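Local coordinates for protein putative methylthioribose-1-phosphate isomerase (Pyrococcus horikoshii OT3, PDB 6A34) that probably catalyses the interconversion of 5-methylthioribose 1-phosphate and 5-methylthioribulose 1-phosphate in the methionine salvage pathway, at residues S300-E303 with V304-G308; A92-I95 with L96-R100; E18-K22 with S23-I27; D141-V144 with E145-R149; A71-A74 with E75-A79. All blocks are in the same frame, centred on the assembly; numbering follows the deposited sequence.

Contact 1 of 5, residues S300-E303 with V304-G308; sequences SPEE and VLTCG
Thr306 and Glu302 meet at the end of a one-turn helix, 302-305, where the chain passes straight into the short strand 306-307. The Thr306 side chain folds back over the turn: its OG1 donates to Glu302 O at 2.7 Å, while Thr306 N donates to the same oxygen at 2.9 Å, the two arriving from opposite faces of the carbonyl plane. With OG1 set between the backbone N and the carbonyl carbon (chi1 73°), the methyl CG2 is turned toward the Glu302 carboxylate. That carboxylate, on a chain bent at chi2, slants across Leu305, with OE2 3.6 Å from Leu305 CD1, and OE1 forms a salt bridge with Arg311. Replacing Thr306 by an alanine removes hydroxyl and methyl, and is likely to leave Glu302 O with only the Thr306 N bond of this pair and Glu302 OE1 without its methyl neighbour. Glu303 OE1 bonds Asn320 ND2, and the Glu303 side chain lies about 6 Å from that of Lys258, a predicted substrate-binding residue. Next along the strand, Cys307 forms a disulfide with Cys307 of the second subunit. At the front of the helix, Ser300 OG caps the turn by accepting from Glu302 N at 3.0 Å.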
loop_
_atom_site.group_PDB
_atom_site.type_symbol
_atom_site.label_atom_id
_atom_site.label_comp_id
_atom_site.label_asym_id
_atom_site.label_seq_id
_atom_site.Cartn_x
_atom_site.Cartn_y
_atom_site.Cartn_z
ATOM N N SER A 300 -4.833 4.720 15.200
ATOM C CA SER A 300 -3.609 5.282 15.686
ATOM C C SER A 300 -2.671 5.551 14.521
ATOM O O SER A 300 -2.537 4.742 13.598
ATOM C CB SER A 300 -2.940 4.381 16.686
ATOM O OG SER A 300 -1.572 4.754 16.833
ATOM N N PRO A 301 -1.963 6.691 14.559
ATOM C CA PRO A 301 -0.965 6.986 13.536
ATOM C C PRO A 301 0.187 5.957 13.512
ATOM O O PRO A 301 0.879 5.803 12.498
ATOM C CB PRO A 301 -0.539 8.421 13.896
ATOM C CG PRO A 301 -0.788 8.522 15.387
ATOM C CD PRO A 301 -2.065 7.723 15.607
ATOM N N GLU A 302 0.348 5.191 14.592
ATOM C CA GLU A 302 1.402 4.156 14.676
ATOM C C GLU A 302 1.185 3.053 13.633
ATOM O O GLU A 302 2.156 2.475 13.169
ATOM C CB GLU A 302 1.484 3.552 16.078
ATOM C CG GLU A 302 1.956 4.564 17.133
ATOM C CD GLU A 302 3.385 5.083 16.971
ATOM O OE1 GLU A 302 4.315 4.257 16.939
ATOM O OE2 GLU A 302 3.565 6.311 16.918
ATOM N N GLU A 303 -0.066 2.729 13.303
ATOM C CA GLU A 303 -0.333 1.750 12.268
ATOM C C GLU A 303 0.317 2.147 10.927
ATOM O O GLU A 303 0.650 1.277 10.153
ATOM C CB GLU A 303 -1.833 1.574 12.053
ATOM C CG GLU A 303 -2.573 0.949 13.218
ATOM C CD GLU A 303 -4.045 0.692 12.885
ATOM O OE1 GLU A 303 -4.550 1.275 11.894
ATOM O OE2 GLU A 303 -4.684 -0.087 13.610
ATOM N N VAL A 304 0.513 3.448 10.667
ATOM C CA VAL A 304 1.168 3.912 9.403
ATOM C C VAL A 304 2.689 4.139 9.582
ATOM O O VAL A 304 3.454 3.906 8.632
ATOM C CB VAL A 304 0.470 5.172 8.860
ATOM C CG1 VAL A 304 1.203 5.758 7.668
ATOM C CG2 VAL A 304 -0.997 4.895 8.506
ATOM N N LEU A 305 3.109 4.637 10.756
ATOM C CA LEU A 305 4.507 4.982 11.041
ATOM C C LEU A 305 5.321 3.696 11.173
ATOM O O LEU A 305 6.501 3.726 10.904
ATOM C CB LEU A 305 4.615 5.813 12.326
ATOM C CG LEU A 305 3.892 7.153 12.292
ATOM C CD1 LEU A 305 3.905 7.795 13.657
ATOM C CD2 LEU A 305 4.490 8.094 11.260
ATOM N N THR A 306 4.663 2.614 11.621
ATOM C CA THR A 306 5.232 1.290 11.668
ATOM C C THR A 306 4.559 0.370 10.638
ATOM O O THR A 306 3.439 0.596 10.166
ATOM C CB THR A 306 5.157 0.677 13.072
ATOM O OG1 THR A 306 3.803 0.318 13.329
ATOM C CG2 THR A 306 5.640 1.598 14.175
ATOM N N CYS A 307 5.311 -0.672 10.293
ATOM C CA CYS A 307 4.976 -1.685 9.344
ATOM C C CYS A 307 5.505 -3.008 9.898
ATOM O O CYS A 307 6.722 -3.205 9.946
ATOM C CB CYS A 307 5.640 -1.358 8.018
ATOM S SG CYS A 307 4.921 -2.269 6.630
ATOM N N GLY A 308 4.603 -3.869 10.385
ATOM C CA GLY A 308 4.991 -4.922 11.296
ATOM C C GLY A 308 5.659 -4.309 12.514
ATOM O O GLY A 308 5.209 -3.277 13.003
#

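Contact 2 of 5, residues A92-I95 with L96-R100; sequences AYEI and LKNTR
Leu96 meets Ala92 one turn back on helix 82-97, its N donating to Ala92 O at 3.1 Å. The isobutyl group lies against that same carbonyl, with CD1 3.3 Å from Ala92 O, and continues onto Leu70 of helix 59-76 and Leu110 of helix 104-119. Lys97 follows and carries the main side-chain contact. Its CG stands opposite the backbone N (chi1 -165°) and the rest of the chain is extended, which carries the ammonium group obliquely across the end of the Tyr93 ring. There Lys97 NZ donates to Tyr93 OH at 2.9 Å, and Lys97 CD runs 3.9 Å from Tyr93 CE2. Glu94 lies alongside Lys97 and points the same way, but Glu94 OE1 remains 4.4 Å from Lys97 NZ, beyond a salt bridge. Asn98 is the first residue to leave the helical conformation, though its N still donates to Glu94 O at 3.2 Å. Thr99 then turns OG1 back to Leu96 O, a bond of 2.8 Å, while its CG2 packs 3.7 Å from Ile95 O. The chain finally reaches Arg100, a predicted substrate-binding residue, whose side chain leads away from the helix toward Ile62. The phenol of Tyr93 also bonds Asn111 OD1, and its ring has a cation-pi contact with Lys114. Held between the Lys97 NZ donor and Asn111 OD1, the Tyr93 hydroxyl is likely to be polarised, and the negative charge of Glu94 probably steadies Lys97 without pairing with it directly.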
loop_
_atom_site.group_PDB
_atom_site.type_symbol
_atom_site.label_atom_id
_atom_site.label_comp_id
_atom_site.label_asym_id
_atom_site.label_seq_id
_atom_site.Cartn_x
_atom_site.Cartn_y
_atom_site.Cartn_z
ATOM N N ALA A 92 -20.674 -12.756 34.552
ATOM C CA ALA A 92 -19.953 -13.264 33.415
ATOM C C ALA A 92 -20.359 -12.498 32.138
ATOM O O ALA A 92 -19.521 -12.204 31.295
ATOM C CB ALA A 92 -20.175 -14.753 33.308
ATOM N N TYR A 93 -21.646 -12.181 32.010
ATOM C CA TYR A 93 -22.166 -11.375 30.917
ATOM C C TYR A 93 -21.434 -10.030 30.840
ATOM O O TYR A 93 -21.015 -9.627 29.763
ATOM C CB TYR A 93 -23.668 -11.164 31.082
ATOM C CG TYR A 93 -24.264 -10.050 30.262
ATOM C CD1 TYR A 93 -24.663 -10.261 28.953
ATOM C CD2 TYR A 93 -24.435 -8.779 30.799
ATOM C CE1 TYR A 93 -25.227 -9.245 28.194
ATOM C CE2 TYR A 93 -24.971 -7.744 30.044
ATOM C CZ TYR A 93 -25.377 -7.977 28.738
ATOM O OH TYR A 93 -25.937 -6.972 27.999
ATOM N N GLU A 94 -21.286 -9.376 31.995
ATOM C CA GLU A 94 -20.648 -8.069 32.127
ATOM C C GLU A 94 -19.153 -8.140 31.803
ATOM O O GLU A 94 -18.638 -7.263 31.126
ATOM C CB GLU A 94 -20.828 -7.495 33.536
ATOM C CG GLU A 94 -22.208 -6.918 33.774
ATOM C CD GLU A 94 -22.536 -5.710 32.912
ATOM O OE1 GLU A 94 -23.625 -5.711 32.289
ATOM O OE2 GLU A 94 -21.699 -4.771 32.861
ATOM N N ILE A 95 -18.454 -9.146 32.324
ATOM C CA ILE A 95 -17.039 -9.306 32.037
ATOM C C ILE A 95 -16.823 -9.393 30.514
ATOM O O ILE A 95 -15.911 -8.784 29.955
ATOM C CB ILE A 95 -16.480 -10.518 32.800
ATOM C CG1 ILE A 95 -16.377 -10.215 34.302
ATOM C CG2 ILE A 95 -15.144 -10.961 32.226
ATOM C CD1 ILE A 95 -15.861 -11.372 35.170
ATOM N N LEU A 96 -17.695 -10.121 29.821
ATOM C CA LEU A 96 -17.507 -10.387 28.417
ATOM C C LEU A 96 -17.964 -9.183 27.573
ATOM O O LEU A 96 -17.406 -8.917 26.474
ATOM C CB LEU A 96 -18.266 -11.673 28.075
ATOM C CG LEU A 96 -17.661 -12.941 28.680
ATOM C CD1 LEU A 96 -18.655 -14.085 28.707
ATOM C CD2 LEU A 96 -16.403 -13.330 27.923
ATOM N N LYS A 97 -18.969 -8.460 28.080
ATOM C CA LYS A 97 -19.513 -7.283 27.416
ATOM C C LYS A 97 -18.416 -6.217 27.271
ATOM O O LYS A 97 -18.286 -5.610 26.203
ATOM C CB LYS A 97 -20.712 -6.747 28.203
ATOM C CG LYS A 97 -21.583 -5.746 27.460
ATOM C CD LYS A 97 -22.600 -5.082 28.349
ATOM C CE LYS A 97 -23.718 -4.446 27.554
ATOM N NZ LYS A 97 -24.956 -4.303 28.358
ATOM N N ASN A 98 -17.609 -6.043 28.331
ATOM C CA ASN A 98 -16.646 -4.936 28.490
ATOM C C ASN A 98 -15.241 -5.369 28.040
ATOM O O ASN A 98 -14.253 -5.117 28.714
ATOM C CB ASN A 98 -16.651 -4.424 29.935
ATOM C CG ASN A 98 -18.048 -4.119 30.444
ATOM O OD1 ASN A 98 -18.429 -4.553 31.531
ATOM N ND2 ASN A 98 -18.834 -3.392 29.664
ATOM N N THR A 99 -15.159 -6.048 26.896
ATOM C CA THR A 99 -13.872 -6.389 26.308
ATOM C C THR A 99 -13.594 -5.382 25.188
ATOM O O THR A 99 -12.614 -4.643 25.230
ATOM C CB THR A 99 -13.843 -7.850 25.844
ATOM O OG1 THR A 99 -15.068 -8.125 25.164
ATOM C CG2 THR A 99 -13.642 -8.823 26.987
ATOM N N ARG A 100 -14.499 -5.377 24.206
ATOM C CA ARG A 100 -14.581 -4.389 23.138
ATOM C C ARG A 100 -16.023 -3.893 23.121
ATOM O O ARG A 100 -16.856 -4.451 22.405
ATOM C CB ARG A 100 -14.125 -4.994 21.801
ATOM C CG ARG A 100 -12.613 -4.972 21.593
ATOM C CD ARG A 100 -12.028 -6.289 21.102
ATOM N NE ARG A 100 -11.842 -6.363 19.658
ATOM C CZ ARG A 100 -11.374 -7.427 18.997
ATOM N NH1 ARG A 100 -10.917 -7.270 17.764
ATOM N NH2 ARG A 100 -11.343 -8.632 19.562
#

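Contact 3 of 5, residues E18-K22 with S23-I27; sequences EYKNK and SVYMI
Lys20 reaches Tyr25 by leaving its backbone with CG opposite N (chi1 -174°) and then bending at chi3 and chi4, while Tyr25 has CG opposite its carbonyl carbon, beside the backbone N. The two side chains cross at about a right angle, and Lys20 NZ comes to rest over the middle of the tyrosine ring. This is a cation-pi contact, 4.0 Å from NZ to the ring centroid and 12° from the ring normal. Lys20 O lies in the ring plane, 3.5 Å from Tyr25 CE1. Glu18, on the same face of the sheet, adds a long salt bridge from OE1 to Lys20 NZ at 3.7 Å; the ammonium group thus has the ring face and, more distantly, the carboxylate as neighbours.

The backbone beneath is a beta hairpin closed by a type I' turn from Lys20 to Ser23. Glu18 and Tyr25 form a hydrogen-bonded pair, in which Tyr25 N to Glu18 O measures 2.8 Å and is nearly straight at 174°. Lys20 and Ser23 form another such pair next to the turn. Between them, on the other face, Val24 CG2 meets the ring edge of Tyr19 at CD1, 3.8 Å away. That face lies on helix 59-76, where Tyr19 touches Ala71 and Val24 touches Phe68; strand 38-41 pairs along the far side of 23-27, and helix 44-52 covers Val24 and Met26.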
loop_
_atom_site.group_PDB
_atom_site.type_symbol
_atom_site.label_atom_id
_atom_site.label_comp_id
_atom_site.label_asym_id
_atom_site.label_seq_id
_atom_site.Cartn_x
_atom_site.Cartn_y
_atom_site.Cartn_z
ATOM N N GLU A 18 -14.068 -22.591 18.665
ATOM C CA GLU A 18 -14.774 -23.886 18.898
ATOM C C GLU A 18 -15.023 -24.038 20.417
ATOM O O GLU A 18 -14.257 -23.507 21.262
ATOM C CB GLU A 18 -13.910 -25.038 18.370
ATOM C CG GLU A 18 -14.617 -26.092 17.533
ATOM C CD GLU A 18 -13.599 -26.941 16.772
ATOM O OE1 GLU A 18 -12.642 -27.405 17.437
ATOM O OE2 GLU A 18 -13.693 -27.067 15.505
ATOM N N TYR A 19 -16.105 -24.738 20.777
ATOM C CA TYR A 19 -16.374 -25.086 22.185
ATOM C C TYR A 19 -16.528 -26.601 22.306
ATOM O O TYR A 19 -17.356 -27.183 21.616
ATOM C CB TYR A 19 -17.611 -24.369 22.717
ATOM C CG TYR A 19 -17.883 -24.607 24.177
ATOM C CD1 TYR A 19 -17.048 -24.079 25.146
ATOM C CD2 TYR A 19 -18.979 -25.343 24.597
ATOM C CE1 TYR A 19 -17.271 -24.301 26.490
ATOM C CE2 TYR A 19 -19.241 -25.543 25.945
ATOM C CZ TYR A 19 -18.381 -25.023 26.892
ATOM O OH TYR A 19 -18.612 -25.215 28.217
ATOM N N LYS A 20 -15.711 -27.206 23.180
ATOM C CA LYS A 20 -15.579 -28.669 23.297
ATOM C C LYS A 20 -15.052 -28.971 24.702
ATOM O O LYS A 20 -14.173 -28.272 25.166
ATOM C CB LYS A 20 -14.630 -29.149 22.185
ATOM C CG LYS A 20 -14.455 -30.653 22.030
ATOM C CD LYS A 20 -13.506 -31.066 20.887
ATOM C CE LYS A 20 -12.039 -30.697 21.072
ATOM N NZ LYS A 20 -11.585 -29.624 20.148
ATOM N N ASN A 21 -15.585 -29.983 25.390
ATOM C CA ASN A 21 -15.004 -30.405 26.704
ATOM C C ASN A 21 -14.822 -29.225 27.682
ATOM O O ASN A 21 -13.745 -29.077 28.287
ATOM C CB ASN A 21 -13.603 -30.999 26.552
ATOM C CG ASN A 21 -13.515 -32.025 25.452
ATOM O OD1 ASN A 21 -12.697 -31.880 24.536
ATOM N ND2 ASN A 21 -14.365 -33.038 25.533
ATOM N N LYS A 22 -15.835 -28.361 27.802
ATOM C CA LYS A 22 -15.806 -27.239 28.753
ATOM C C LYS A 22 -14.613 -26.316 28.489
ATOM O O LYS A 22 -14.121 -25.667 29.398
ATOM C CB LYS A 22 -15.747 -27.758 30.193
ATOM C CG LYS A 22 -16.817 -28.784 30.548
ATOM C CD LYS A 22 -16.880 -29.036 32.038
ATOM C CE LYS A 22 -18.198 -29.617 32.504
ATOM N NZ LYS A 22 -18.210 -31.093 32.403
ATOM N N SER A 23 -14.181 -26.229 27.229
ATOM C CA SER A 23 -13.077 -25.373 26.865
ATOM C C SER A 23 -13.372 -24.628 25.554
ATOM O O SER A 23 -13.896 -25.214 24.571
ATOM C CB SER A 23 -11.821 -26.191 26.786
ATOM O OG SER A 23 -11.433 -26.609 28.081
ATOM N N VAL A 24 -13.035 -23.335 25.543
ATOM C CA VAL A 24 -13.094 -22.528 24.337
ATOM C C VAL A 24 -11.738 -22.608 23.635
ATOM O O VAL A 24 -10.706 -22.339 24.239
ATOM C CB VAL A 24 -13.487 -21.073 24.636
ATOM C CG1 VAL A 24 -13.553 -20.245 23.363
ATOM C CG2 VAL A 24 -14.808 -20.992 25.379
ATOM N N TYR A 25 -11.748 -23.013 22.367
ATOM C CA TYR A 25 -10.513 -23.129 21.566
ATOM C C TYR A 25 -10.506 -22.061 20.469
ATOM O O TYR A 25 -11.453 -21.973 19.751
ATOM C CB TYR A 25 -10.413 -24.509 20.913
ATOM C CG TYR A 25 -10.304 -25.693 21.852
ATOM C CD1 TYR A 25 -11.411 -26.175 22.539
ATOM C CD2 TYR A 25 -9.112 -26.392 21.993
ATOM C CE1 TYR A 25 -11.330 -27.284 23.369
ATOM C CE2 TYR A 25 -9.014 -27.504 22.818
ATOM C CZ TYR A 25 -10.128 -27.960 23.512
ATOM O OH TYR A 25 -10.047 -29.057 24.330
ATOM N N MET A 26 -9.406 -21.302 20.343
ATOM C CA MET A 26 -9.266 -20.201 19.380
ATOM C C MET A 26 -7.936 -20.328 18.631
ATOM O O MET A 26 -6.855 -20.470 19.246
ATOM C CB MET A 26 -9.265 -18.828 20.055
ATOM C CG MET A 26 -10.438 -18.575 20.947
ATOM S SD MET A 26 -10.352 -16.904 21.584
ATOM C CE MET A 26 -11.671 -16.887 22.796
ATOM N N ILE A 27 -8.007 -20.241 17.302
ATOM C CA ILE A 27 -6.812 -19.988 16.546
ATOM C C ILE A 27 -6.192 -18.704 17.106
ATOM O O ILE A 27 -6.918 -17.769 17.395
ATOM C CB ILE A 27 -7.106 -19.876 15.043
ATOM C CG1 ILE A 27 -7.570 -21.217 14.484
ATOM C CG2 ILE A 27 -5.878 -19.344 14.301
ATOM C CD1 ILE A 27 -8.093 -21.128 13.073
#

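Contact 4 of 5, residues D141-V144 with E145-R149; sequences DEDV and EANLR
Two successive turns of the long helix 125-157 are joined here through Asp143 and Asn147, four residues apart. Asp143 has its carboxylate opposite the backbone N (chi1 -173°), which swings it along the helix toward Asn147. Carboxylate and amide stand almost perpendicular, with planes 87° apart, and Asn147 ND2 makes a weak bond to Asp143 OD2 at 3.1 Å. A water ties the other ends together, donating to Asp143 OD1 and to Asn147 OD1, each at 2.8 Å. The stronger partners are outside the helix: Asp143 OD2 accepts from Val175 N, and Asn147 ND2 donates to His176 O. A leucine at Asn147 would probably leave His176 O without this donor and the bridging water without one of its acceptors. A second water spans from Glu142 O, at 2.8 Å, to Arg149 NH2, at 2.9 Å, and Ala146 CA lies over one face of that guanidinium. Glu145 CG takes the crowded position (chi1 54°), 3.1 Å from Asp141 O. On the flank formed by Val144 and Leu148 the helix packs against Pro7 of helix 7-10, Asp143 and Asn147 face the loop at Thr174, and Arg149 reaches Asp337 just beyond strand 333-336.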
loop_
_atom_site.group_PDB
_atom_site.type_symbol
_atom_site.label_atom_id
_atom_site.label_comp_id
_atom_site.label_asym_id
_atom_site.label_seq_id
_atom_site.Cartn_x
_atom_site.Cartn_y
_atom_site.Cartn_z
ATOM N N ASP A 141 -22.912 -21.853 14.698
ATOM C CA ASP A 141 -23.341 -22.652 13.545
ATOM C C ASP A 141 -24.056 -21.789 12.496
ATOM O O ASP A 141 -23.997 -22.101 11.323
ATOM C CB ASP A 141 -24.269 -23.808 13.942
ATOM C CG ASP A 141 -23.624 -24.857 14.838
ATOM O OD1 ASP A 141 -22.378 -24.976 14.803
ATOM O OD2 ASP A 141 -24.372 -25.492 15.629
ATOM N N GLU A 142 -24.789 -20.769 12.933
ATOM C CA GLU A 142 -25.494 -19.851 12.042
ATOM C C GLU A 142 -24.481 -19.092 11.172
ATOM O O GLU A 142 -24.752 -18.809 10.015
ATOM C CB GLU A 142 -26.340 -18.837 12.828
ATOM C CG GLU A 142 -27.734 -19.359 13.158
ATOM C CD GLU A 142 -28.414 -18.713 14.358
ATOM O OE1 GLU A 142 -28.044 -17.574 14.716
ATOM O OE2 GLU A 142 -29.306 -19.364 14.950
ATOM N N ASP A 143 -23.347 -18.709 11.764
ATOM C CA ASP A 143 -22.349 -17.993 11.021
ATOM C C ASP A 143 -21.812 -18.920 9.938
ATOM O O ASP A 143 -21.756 -18.553 8.756
ATOM C CB ASP A 143 -21.201 -17.477 11.874
ATOM C CG ASP A 143 -20.289 -16.593 11.049
ATOM O OD1 ASP A 143 -20.765 -15.524 10.609
ATOM O OD2 ASP A 143 -19.146 -17.011 10.802
ATOM N N VAL A 144 -21.541 -20.161 10.332
ATOM C CA VAL A 144 -20.941 -21.109 9.428
ATOM C C VAL A 144 -21.922 -21.409 8.301
ATOM O O VAL A 144 -21.485 -21.536 7.151
ATOM C CB VAL A 144 -20.431 -22.386 10.124
ATOM C CG1 VAL A 144 -19.848 -23.385 9.125
ATOM C CG2 VAL A 144 -19.378 -22.062 11.167
ATOM N N GLU A 145 -23.224 -21.464 8.597
ATOM C CA GLU A 145 -24.144 -21.858 7.530
ATOM C C GLU A 145 -24.464 -20.656 6.632
ATOM O O GLU A 145 -24.684 -20.823 5.449
ATOM C CB GLU A 145 -25.325 -22.693 8.032
ATOM C CG GLU A 145 -26.152 -22.127 9.154
ATOM C CD GLU A 145 -26.937 -23.181 9.938
ATOM O OE1 GLU A 145 -27.890 -22.800 10.635
ATOM O OE2 GLU A 145 -26.572 -24.374 9.886
ATOM N N ALA A 146 -24.378 -19.444 7.165
ATOM C CA ALA A 146 -24.500 -18.237 6.351
ATOM C C ALA A 146 -23.344 -18.219 5.350
ATOM O O ALA A 146 -23.529 -17.939 4.185
ATOM C CB ALA A 146 -24.501 -17.011 7.226
ATOM N N ASN A 147 -22.153 -18.592 5.812
ATOM C CA ASN A 147 -20.953 -18.561 4.997
ATOM C C ASN A 147 -21.045 -19.623 3.904
ATOM O O ASN A 147 -20.651 -19.370 2.753
ATOM C CB ASN A 147 -19.690 -18.697 5.844
ATOM C CG ASN A 147 -19.518 -17.509 6.759
ATOM O OD1 ASN A 147 -20.083 -16.441 6.499
ATOM N ND2 ASN A 147 -18.728 -17.680 7.806
ATOM N N LEU A 148 -21.604 -20.786 4.243
ATOM C CA LEU A 148 -21.745 -21.835 3.263
ATOM C C LEU A 148 -22.621 -21.365 2.088
ATOM O O LEU A 148 -22.281 -21.568 0.930
ATOM C CB LEU A 148 -22.354 -23.059 3.930
ATOM C CG LEU A 148 -21.362 -24.062 4.484
ATOM C CD1 LEU A 148 -22.108 -25.146 5.268
ATOM C CD2 LEU A 148 -20.539 -24.675 3.369
ATOM N N ARG A 149 -23.745 -20.735 2.405
ATOM C CA ARG A 149 -24.671 -20.230 1.406
ATOM C C ARG A 149 -23.996 -19.139 0.560
ATOM O O ARG A 149 -24.046 -19.200 -0.678
ATOM C CB ARG A 149 -25.940 -19.703 2.080
ATOM C CG ARG A 149 -26.839 -20.789 2.668
ATOM C CD ARG A 149 -28.155 -20.274 3.213
ATOM N NE ARG A 149 -28.048 -19.164 4.162
ATOM C CZ ARG A 149 -28.069 -19.290 5.487
ATOM N NH1 ARG A 149 -27.965 -20.494 6.026
ATOM N NH2 ARG A 149 -28.212 -18.217 6.257
HETATM O O HOH W 1 -27.412 -18.614 9.051
HETATM O O HOH W 2 -19.961 -14.284 8.288
#

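Contact 5 of 5, residues A71-A74 with E75-A79; sequences ALYA and ETSKA
Tyr73 O is gripped by two backbone donors at the end of helix 59-76: Ser77 N at 2.8 Å and Thr76 N at 3.3 Å, both from the same face of its carbonyl plane. The Ser77 donor is tilted only 21° from that plane, whereas Thr76 N stands well above it, as the last turn tightens before the chain leaves the helix. Two residues earlier, Glu75 N closes a regular helical bond to Ala71 O at 3.0 Å.

Ser77, the first residue beyond the helical conformation, folds its side chain over the Tyr73 ring. The tyrosine extends along the helix with CG opposite the backbone N (chi1 171°), which lays its face beneath Ser77. A CH-pi contact results, Ser77 CB sitting 4.0 Å from the ring centroid and displaced toward the rim on the hydroxyl side. Ser77 OG also makes a weak bond to Tyr73 OH, whose stronger partner is Phe85 O on helix 82-97; the Phe85 ring meets that of Tyr73 with planes at about 30°. The carboxylate of Glu75 turns instead to the hydroxyl of Tyr19 in strand 17-20. A water links the helix end to the exit, donating to Ala74 O and to Ser77 O. Finally, Ser77 opens an ST turn, its OG accepting from Ala79 N at 3.1 Å.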
loop_
_atom_site.group_PDB
_atom_site.type_symbol
_atom_site.label_atom_id
_atom_site.label_comp_id
_atom_site.label_asym_id
_atom_site.label_seq_id
_atom_site.Cartn_x
_atom_site.Cartn_y
_atom_site.Cartn_z
ATOM N N ALA A 71 -21.452 -20.186 27.748
ATOM C CA ALA A 71 -21.588 -21.640 27.745
ATOM C C ALA A 71 -20.600 -22.219 28.762
ATOM O O ALA A 71 -20.983 -23.008 29.619
ATOM C CB ALA A 71 -21.333 -22.193 26.367
ATOM N N LEU A 72 -19.345 -21.769 28.677
ATOM C CA LEU A 72 -18.298 -22.188 29.592
ATOM C C LEU A 72 -18.744 -21.883 31.030
ATOM O O LEU A 72 -18.659 -22.748 31.906
ATOM C CB LEU A 72 -16.974 -21.501 29.252
ATOM C CG LEU A 72 -15.809 -21.863 30.171
ATOM C CD1 LEU A 72 -15.327 -23.274 29.909
ATOM C CD2 LEU A 72 -14.652 -20.906 30.002
ATOM N N TYR A 73 -19.264 -20.679 31.255
ATOM C CA TYR A 73 -19.746 -20.317 32.561
ATOM C C TYR A 73 -20.798 -21.330 33.024
ATOM O O TYR A 73 -20.772 -21.777 34.175
ATOM C CB TYR A 73 -20.336 -18.909 32.606
ATOM C CG TYR A 73 -21.012 -18.678 33.923
ATOM C CD1 TYR A 73 -20.267 -18.497 35.085
ATOM C CD2 TYR A 73 -22.391 -18.745 34.021
ATOM C CE1 TYR A 73 -20.885 -18.380 36.325
ATOM C CE2 TYR A 73 -23.021 -18.629 35.249
ATOM C CZ TYR A 73 -22.268 -18.449 36.402
ATOM O OH TYR A 73 -22.932 -18.330 37.582
ATOM N N ALA A 74 -21.741 -21.664 32.136
ATOM C CA ALA A 74 -22.863 -22.531 32.486
ATOM C C ALA A 74 -22.378 -23.934 32.915
ATOM O O ALA A 74 -22.892 -24.504 33.873
ATOM C CB ALA A 74 -23.822 -22.605 31.320
ATOM N N GLU A 75 -21.380 -24.486 32.214
ATOM C CA GLU A 75 -20.893 -25.856 32.453
ATOM C C GLU A 75 -19.866 -25.936 33.605
ATOM O O GLU A 75 -19.500 -27.011 34.016
ATOM C CB GLU A 75 -20.341 -26.415 31.138
ATOM C CG GLU A 75 -21.453 -26.639 30.118
ATOM C CD GLU A 75 -21.092 -27.514 28.936
ATOM O OE1 GLU A 75 -19.951 -27.399 28.435
ATOM O OE2 GLU A 75 -21.954 -28.325 28.531
ATOM N N THR A 76 -19.447 -24.788 34.132
ATOM C CA THR A 76 -18.250 -24.606 34.983
ATOM C C THR A 76 -18.660 -23.993 36.330
ATOM O O THR A 76 -17.951 -24.152 37.308
ATOM C CB THR A 76 -17.225 -23.789 34.176
ATOM O OG1 THR A 76 -16.216 -24.694 33.721
ATOM C CG2 THR A 76 -16.596 -22.620 34.887
ATOM N N SER A 77 -19.801 -23.288 36.365
ATOM C CA SER A 77 -20.278 -22.579 37.556
ATOM C C SER A 77 -20.373 -23.559 38.730
ATOM O O SER A 77 -20.969 -24.624 38.606
ATOM C CB SER A 77 -21.611 -21.936 37.330
ATOM O OG SER A 77 -22.093 -21.335 38.526
ATOM N N LYS A 78 -19.845 -23.123 39.870
ATOM C CA LYS A 78 -19.881 -23.851 41.105
ATOM C C LYS A 78 -21.145 -23.511 41.900
ATOM O O LYS A 78 -21.235 -23.913 43.043
ATOM C CB LYS A 78 -18.622 -23.517 41.908
ATOM C CG LYS A 78 -17.305 -23.875 41.223
ATOM C CD LYS A 78 -17.017 -25.358 41.207
ATOM C CE LYS A 78 -15.955 -25.775 40.204
ATOM N NZ LYS A 78 -16.537 -26.521 39.059
ATOM N N ALA A 79 -22.121 -22.833 41.274
ATOM C CA ALA A 79 -23.324 -22.355 41.947
ATOM C C ALA A 79 -24.164 -23.515 42.505
ATOM O O ALA A 79 -24.446 -24.476 41.810
ATOM C CB ALA A 79 -24.164 -21.548 40.987
HETATM O O HOH W 3 -22.044 -25.852 36.155
#

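How the contacts relate
Along the chain the order is contact 3, contact 5, contact 2, contact 4 and contact 1. Contacts 3 and 5 have centres 14 Å apart and touch directly: Tyr19 OH of the hairpin probably bonds Glu75 OE1 on helix 59-76 at 2.6 Å. Contacts 5 and 2 lie on consecutive helices, 59-76 and 82-97, with centres 16 Å apart and Ala92 CB 4.1 Å from Tyr73 CG. Hairpin and helices thus form one continuous packed region. Contact 4, on helix 125-157, lies 19 Å from contact 3 between centres, without touching it. Contact 1 stands apart, at least 28 Å from every other centre, where the two subunits are joined by a disulfide.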